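Long-range contacts in amidase, hydantoinase/carbamoylase family (Burkholderia ambifaria, PDB 5TP4), which probably hydrolyses N-carbamoyl-L-amino acids as a zinc-dependent amidase of the peptidase M20 family, breaking carbon-nitrogen bonds other than peptide bonds: residues Ile212-Gly217 and Asn357-Ser362; Pro334-Asp339 and Leu371-Pro376. All blocks are in the same frame, centred on the assembly; numbering follows the deposited sequence. Where two conformers were deposited one is given.

Contact 1: residues Ile212-Gly217 and Asn357-Ser362; sequences IGIVTG and NERIVS
Ile214 sits beside Arg359 in a parallel strand pair, its N-H given to Glu358 O (2.8 Å) and its carbonyl taken by Ile360 N. Glu358 N to Ile212 O and Thr216 N to Ile360 O continue the alternation, and Ser362 N closes the far end on Gly217 O at 2.8 Å. The short strand axes still cross at -43°, a marked twist. The tight part lies on the side of Val215 and Ile360. There Ile360 CG2, set between its own backbone N and carbonyl carbon, rests on Gly213 CA at 3.7 Å, where the glycine has no side chain. Val215 CG1 reaches Ser362 CB at 3.8 Å. The other face, carrying Ile212, Ile214, Asn357 and Arg359, opens toward solvent at Arg359. The Arg359 chain bends at chi3 (69°), which turns NE; the side chain crosses Thr216 at about a right angle, and Thr216 CG2 lies over one guanidinium face, 3.3 Å from Arg359 NH2 and toward the rim. This is less certain, since Arg359 has a second conformer. The Ile214 and Asn357 side chains lie side by side, Ile214 CD1 3.4 Å from Asn357 OD1, while Asn357 ND2 hydrogen-bonds to Tyr355 O. Helix 340-353 packs on Ile212, Ile214 and Asn357. Across the sheet, helix 204-208 meets Glu358 and Ile360, and strand 377-382 flanks 212-217, with Phe381 against Val215, Ile360 and Ser362.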
loop_
_atom_site.group_PDB
_atom_site.type_symbol
_atom_site.label_atom_id
_atom_site.label_comp_id
_atom_site.label_asym_id
_atom_site.label_seq_id
_atom_site.Cartn_x
_atom_site.Cartn_y
_atom_site.Cartn_z
ATOM N N ILE B 212 -22.052 14.113 28.630
ATOM C CA ILE B 212 -22.772 12.836 28.583
ATOM C C ILE B 212 -23.147 12.501 27.144
ATOM O O ILE B 212 -23.921 13.226 26.513
ATOM C CB ILE B 212 -24.035 12.858 29.454
ATOM C CG1 ILE B 212 -23.684 13.243 30.909
ATOM C CG2 ILE B 212 -24.762 11.453 29.380
ATOM C CD1 ILE B 212 -22.729 12.215 31.614
ATOM N N GLY B 213 -22.624 11.380 26.639
ATOM C CA GLY B 213 -23.118 10.859 25.380
ATOM C C GLY B 213 -24.255 9.893 25.659
ATOM O O GLY B 213 -24.062 8.880 26.335
ATOM N N ILE B 214 -25.452 10.226 25.189
ATOM C CA ILE B 214 -26.637 9.362 25.300
ATOM C C ILE B 214 -26.559 8.398 24.120
ATOM O O ILE B 214 -26.909 8.752 22.997
ATOM C CB ILE B 214 -27.931 10.176 25.285
ATOM C CG1 ILE B 214 -27.982 11.156 26.453
ATOM C CG2 ILE B 214 -29.162 9.237 25.364
ATOM C CD1 ILE B 214 -28.898 12.350 26.191
ATOM N N VAL B 215 -26.079 7.174 24.350
ATOM C CA VAL B 215 -25.708 6.324 23.217
ATOM C C VAL B 215 -26.959 5.678 22.644
ATOM O O VAL B 215 -27.751 5.077 23.377
ATOM C CB VAL B 215 -24.666 5.265 23.628
ATOM C CG1 VAL B 215 -24.168 4.577 22.400
ATOM C CG2 VAL B 215 -23.481 5.906 24.354
ATOM N N THR B 216 -27.123 5.765 21.323
ATOM C CA THR B 216 -28.365 5.300 20.721
ATOM C C THR B 216 -28.299 3.866 20.208
ATOM O O THR B 216 -29.354 3.237 20.046
ATOM C CB THR B 216 -28.790 6.252 19.588
ATOM O OG1 THR B 216 -27.792 6.297 18.575
ATOM C CG2 THR B 216 -28.939 7.645 20.132
ATOM N N GLY B 217 -27.113 3.334 19.982
ATOM C CA GLY B 217 -26.963 2.032 19.366
ATOM C C GLY B 217 -25.635 1.969 18.644
ATOM O O GLY B 217 -24.805 2.864 18.759
ATOM N N ASN B 357 -25.327 17.253 27.220
ATOM C CA ASN B 357 -25.619 15.907 26.751
ATOM C C ASN B 357 -25.964 15.947 25.271
ATOM O O ASN B 357 -26.523 16.928 24.772
ATOM C CB ASN B 357 -26.769 15.268 27.567
ATOM C CG ASN B 357 -28.082 16.021 27.422
ATOM O OD1 ASN B 357 -28.869 15.724 26.529
ATOM N ND2 ASN B 357 -28.319 17.016 28.289
ATOM N N GLU B 358 -25.662 14.852 24.572
ATOM C CA GLU B 358 -26.131 14.728 23.197
ATOM C C GLU B 358 -26.281 13.258 22.843
ATOM O O GLU B 358 -25.577 12.391 23.374
ATOM C CB GLU B 358 -25.203 15.420 22.190
ATOM C CG GLU B 358 -23.832 14.793 21.978
ATOM C CD GLU B 358 -22.918 15.684 21.105
ATOM O OE1 GLU B 358 -23.008 15.598 19.858
ATOM O OE2 GLU B 358 -22.132 16.483 21.663
ATOM N N ARG B 359 -27.218 12.988 21.940
ATOM C CA ARG B 359 -27.354 11.645 21.386
ATOM C C ARG B 359 -26.176 11.353 20.464
ATOM O O ARG B 359 -25.723 12.228 19.710
ATOM C CB ARG B 359 -28.677 11.511 20.630
ATOM C CG ARG B 359 -29.873 11.485 21.551
ATOM C CD ARG B 359 -31.183 11.493 20.785
ATOM N NE ARG B 359 -31.447 10.259 20.046
ATOM C CZ ARG B 359 -32.024 9.174 20.556
ATOM N NH1 ARG B 359 -32.380 9.137 21.830
ATOM N NH2 ARG B 359 -32.233 8.113 19.783
ATOM N N ILE B 360 -25.649 10.127 20.548
ATOM C CA ILE B 360 -24.455 9.764 19.792
ATOM C C ILE B 360 -24.500 8.268 19.509
ATOM O O ILE B 360 -25.017 7.491 20.306
ATOM C CB ILE B 360 -23.198 10.157 20.612
ATOM C CG1 ILE B 360 -21.901 9.863 19.853
ATOM C CG2 ILE B 360 -23.176 9.397 21.957
ATOM C CD1 ILE B 360 -20.697 10.660 20.439
ATOM N N VAL B 361 -23.991 7.860 18.357
ATOM C CA VAL B 361 -23.946 6.432 18.048
ATOM C C VAL B 361 -22.628 5.865 18.572
ATOM O O VAL B 361 -21.617 6.571 18.634
ATOM C CB VAL B 361 -24.125 6.207 16.526
ATOM C CG1 VAL B 361 -22.875 6.631 15.747
ATOM C CG2 VAL B 361 -24.524 4.769 16.230
ATOM N N SER B 362 -22.626 4.592 18.985
ATOM C CA SER B 362 -21.366 3.941 19.329
ATOM C C SER B 362 -20.635 3.557 18.052
ATOM O O SER B 362 -21.127 2.738 17.264
ATOM C CB SER B 362 -21.602 2.721 20.215
ATOM O OG SER B 362 -20.341 2.106 20.477
#

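Contact 2: residues Pro334-Asp339 and Leu371-Pro376; sequences PATPFD and LARRVP. With EDO (1,2-ethanediol), chain T.
Phe338 and Ala372 bring the two backbones to 5.8 Å between CA atoms, and Asp339 and Pro376 to 5.1 Å, as strand 324-337 and the loop after it pass the last part of helix 367-372. Ala372 CB points at the strand and meets the Phe338 ring at its edge, near the ring plane, 3.6 Å from CD1; Thr336 CG2 also packs on it, at 4.0 Å. Beyond it, Asp339 and Pro376 lie side by side, Asp339 CG 3.7 Å from Pro376 CB; the carboxylate's OD2 caps Cys342 N at the start of helix 340-353. The polar end belongs to Arg373. Its chain is extended from CG to NE (chi3 -176°) and crosses Thr336 at about a right angle; NH2 donates to Thr336 OG1 at 3.0 Å, the hydroxyl oxygen tilted 21° out of the guanidinium plane. A 1,2-ethanediol, probably from the crystallisation liquor, sits beside this pair: its O2 lies in the guanidinium plane at the edge and donates to Pro334 O (2.6 Å), and its O1 is 2.7 Å from Thr336 OG1. One water accepts from Arg373 NE and donates to Ala335 O, while a second bridges Pro337 O and Ala372 O. Of the polar links, one direct side-chain bond and two water bridges join the segments. Thr336 OG1, and Ala335 O through a water, probably help to solvate the guanidinium charge on this exposed flank.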
loop_
_atom_site.group_PDB
_atom_site.type_symbol
_atom_site.label_atom_id
_atom_site.label_comp_id
_atom_site.label_asym_id
_atom_site.label_seq_id
_atom_site.Cartn_x
_atom_site.Cartn_y
_atom_site.Cartn_z
ATOM N N PRO B 334 -24.966 -5.859 11.300
ATOM C CA PRO B 334 -26.199 -5.071 11.275
ATOM C C PRO B 334 -26.152 -3.924 12.271
ATOM O O PRO B 334 -25.426 -3.954 13.264
ATOM C CB PRO B 334 -27.270 -6.085 11.687
ATOM C CG PRO B 334 -26.510 -7.005 12.641
ATOM C CD PRO B 334 -25.102 -7.109 12.076
ATOM N N ALA B 335 -26.967 -2.912 12.000
ATOM C CA ALA B 335 -27.179 -1.883 13.008
ATOM C C ALA B 335 -27.759 -2.523 14.263
ATOM O O ALA B 335 -28.460 -3.534 14.207
ATOM C CB ALA B 335 -28.122 -0.797 12.485
ATOM N N THR B 336 -27.455 -1.931 15.404
ATOM C CA THR B 336 -27.842 -2.486 16.703
ATOM C C THR B 336 -28.449 -1.384 17.553
ATOM O O THR B 336 -27.772 -0.769 18.377
ATOM C CB THR B 336 -26.635 -3.117 17.409
ATOM O OG1 THR B 336 -25.924 -3.939 16.466
ATOM C CG2 THR B 336 -27.113 -3.987 18.577
ATOM N N PRO B 337 -29.740 -1.116 17.393
ATOM C CA PRO B 337 -30.376 -0.096 18.236
ATOM C C PRO B 337 -30.453 -0.526 19.695
ATOM O O PRO B 337 -30.680 -1.700 20.011
ATOM C CB PRO B 337 -31.773 0.053 17.625
ATOM C CG PRO B 337 -31.978 -1.194 16.845
ATOM C CD PRO B 337 -30.643 -1.608 16.342
ATOM N N PHE B 338 -30.257 0.444 20.579
ATOM C CA PHE B 338 -30.444 0.223 22.006
ATOM C C PHE B 338 -31.909 0.440 22.386
ATOM O O PHE B 338 -32.728 0.894 21.589
ATOM C CB PHE B 338 -29.505 1.140 22.803
ATOM C CG PHE B 338 -28.059 0.770 22.695
ATOM C CD1 PHE B 338 -27.685 -0.494 22.244
ATOM C CD2 PHE B 338 -27.076 1.681 23.048
ATOM C CE1 PHE B 338 -26.339 -0.838 22.129
ATOM C CE2 PHE B 338 -25.721 1.350 22.965
ATOM C CZ PHE B 338 -25.345 0.084 22.500
ATOM N N ASP B 339 -32.253 0.063 23.613
ATOM C CA ASP B 339 -33.649 0.067 24.028
ATOM C C ASP B 339 -34.092 1.491 24.318
ATOM O O ASP B 339 -33.478 2.164 25.147
ATOM C CB ASP B 339 -33.805 -0.791 25.278
ATOM C CG ASP B 339 -35.198 -0.737 25.831
ATOM O OD1 ASP B 339 -36.086 -1.379 25.210
ATOM O OD2 ASP B 339 -35.396 -0.057 26.860
ATOM N N LEU B 371 -25.330 -7.579 24.086
ATOM C CA LEU B 371 -26.437 -7.644 25.046
ATOM C C LEU B 371 -27.710 -7.048 24.461
ATOM O O LEU B 371 -28.810 -7.563 24.700
ATOM C CB LEU B 371 -26.085 -6.921 26.346
ATOM C CG LEU B 371 -25.408 -7.771 27.436
ATOM C CD1 LEU B 371 -26.350 -8.814 28.077
ATOM C CD2 LEU B 371 -24.151 -8.504 26.926
ATOM N N ALA B 372 -27.580 -5.968 23.680
ATOM C CA ALA B 372 -28.752 -5.251 23.175
ATOM C C ALA B 372 -29.613 -6.111 22.277
ATOM O O ALA B 372 -30.805 -5.819 22.113
ATOM C CB ALA B 372 -28.325 -4.006 22.395
ATOM N N ARG B 373 -29.038 -7.154 21.688
ATOM C CA ARG B 373 -29.812 -8.033 20.832
ATOM C C ARG B 373 -30.664 -9.007 21.627
ATOM O O ARG B 373 -31.524 -9.666 21.038
ATOM C CB ARG B 373 -28.882 -8.773 19.882
ATOM C CG ARG B 373 -28.182 -7.802 18.933
ATOM C CD ARG B 373 -27.065 -8.480 18.132
ATOM N NE ARG B 373 -26.379 -7.481 17.315
ATOM C CZ ARG B 373 -25.110 -7.566 16.932
ATOM N NH1 ARG B 373 -24.378 -8.628 17.276
ATOM N NH2 ARG B 373 -24.577 -6.582 16.207
ATOM N N ARG B 374 -30.475 -9.071 22.945
ATOM C CA ARG B 374 -31.193 -10.037 23.769
ATOM C C ARG B 374 -31.928 -9.368 24.923
ATOM O O ARG B 374 -32.950 -9.893 25.368
ATOM C CB ARG B 374 -30.224 -11.096 24.314
ATOM C CG ARG B 374 -29.882 -12.217 23.330
ATOM C CD ARG B 374 -31.045 -13.207 23.162
ATOM N NE ARG B 374 -31.421 -13.854 24.425
ATOM C CZ ARG B 374 -31.202 -15.137 24.727
ATOM N NH1 ARG B 374 -30.609 -15.949 23.858
ATOM N NH2 ARG B 374 -31.592 -15.615 25.904
ATOM N N VAL B 375 -31.410 -8.268 25.467
ATOM C CA VAL B 375 -32.044 -7.654 26.634
ATOM C C VAL B 375 -32.036 -6.138 26.479
ATOM O O VAL B 375 -31.218 -5.576 25.735
ATOM C CB VAL B 375 -31.351 -8.061 27.946
ATOM C CG1 VAL B 375 -31.062 -9.574 27.992
ATOM C CG2 VAL B 375 -30.111 -7.308 28.113
ATOM N N PRO B 376 -32.969 -5.448 27.149
ATOM C CA PRO B 376 -32.980 -3.976 27.082
ATOM C C PRO B 376 -31.669 -3.383 27.573
ATOM O O PRO B 376 -31.216 -3.666 28.685
ATOM C CB PRO B 376 -34.153 -3.590 27.990
ATOM C CG PRO B 376 -35.033 -4.769 27.973
ATOM C CD PRO B 376 -34.127 -5.963 27.912
HETATM C C1 EDO T . -22.793 -2.725 15.714
HETATM O O1 EDO T . -24.118 -2.222 15.467
HETATM C C2 EDO T . -22.317 -3.524 14.505
HETATM O O2 EDO T . -23.152 -4.679 14.310
HETATM O O HOH W 1 -28.420 -6.102 15.746
HETATM O O HOH W 2 -30.973 -4.336 19.239
#

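Contacts 1 and 2 have centres 14 Å apart and lie on the same mixed sheet, where strand 324-337 is an antiparallel neighbour of strand 212-229. They meet directly: Phe338 N is 3.0 Å from Thr216 O, a probable hydrogen bond, and the Phe338 ring packs on the Val215-Gly217 backbone. Along the chain the segments alternate, 212-217, 334-339, 357-362, 371-376, with helix 340-353 joining the second to the third and helix 367-372 following strand 357-362. Segments distant in sequence thus interlock in one part of the M20 fold. The side chains of Val215 and Phe338 are about 7 and 9 Å from that of the zinc ligand His198, placing the junction near the metal site.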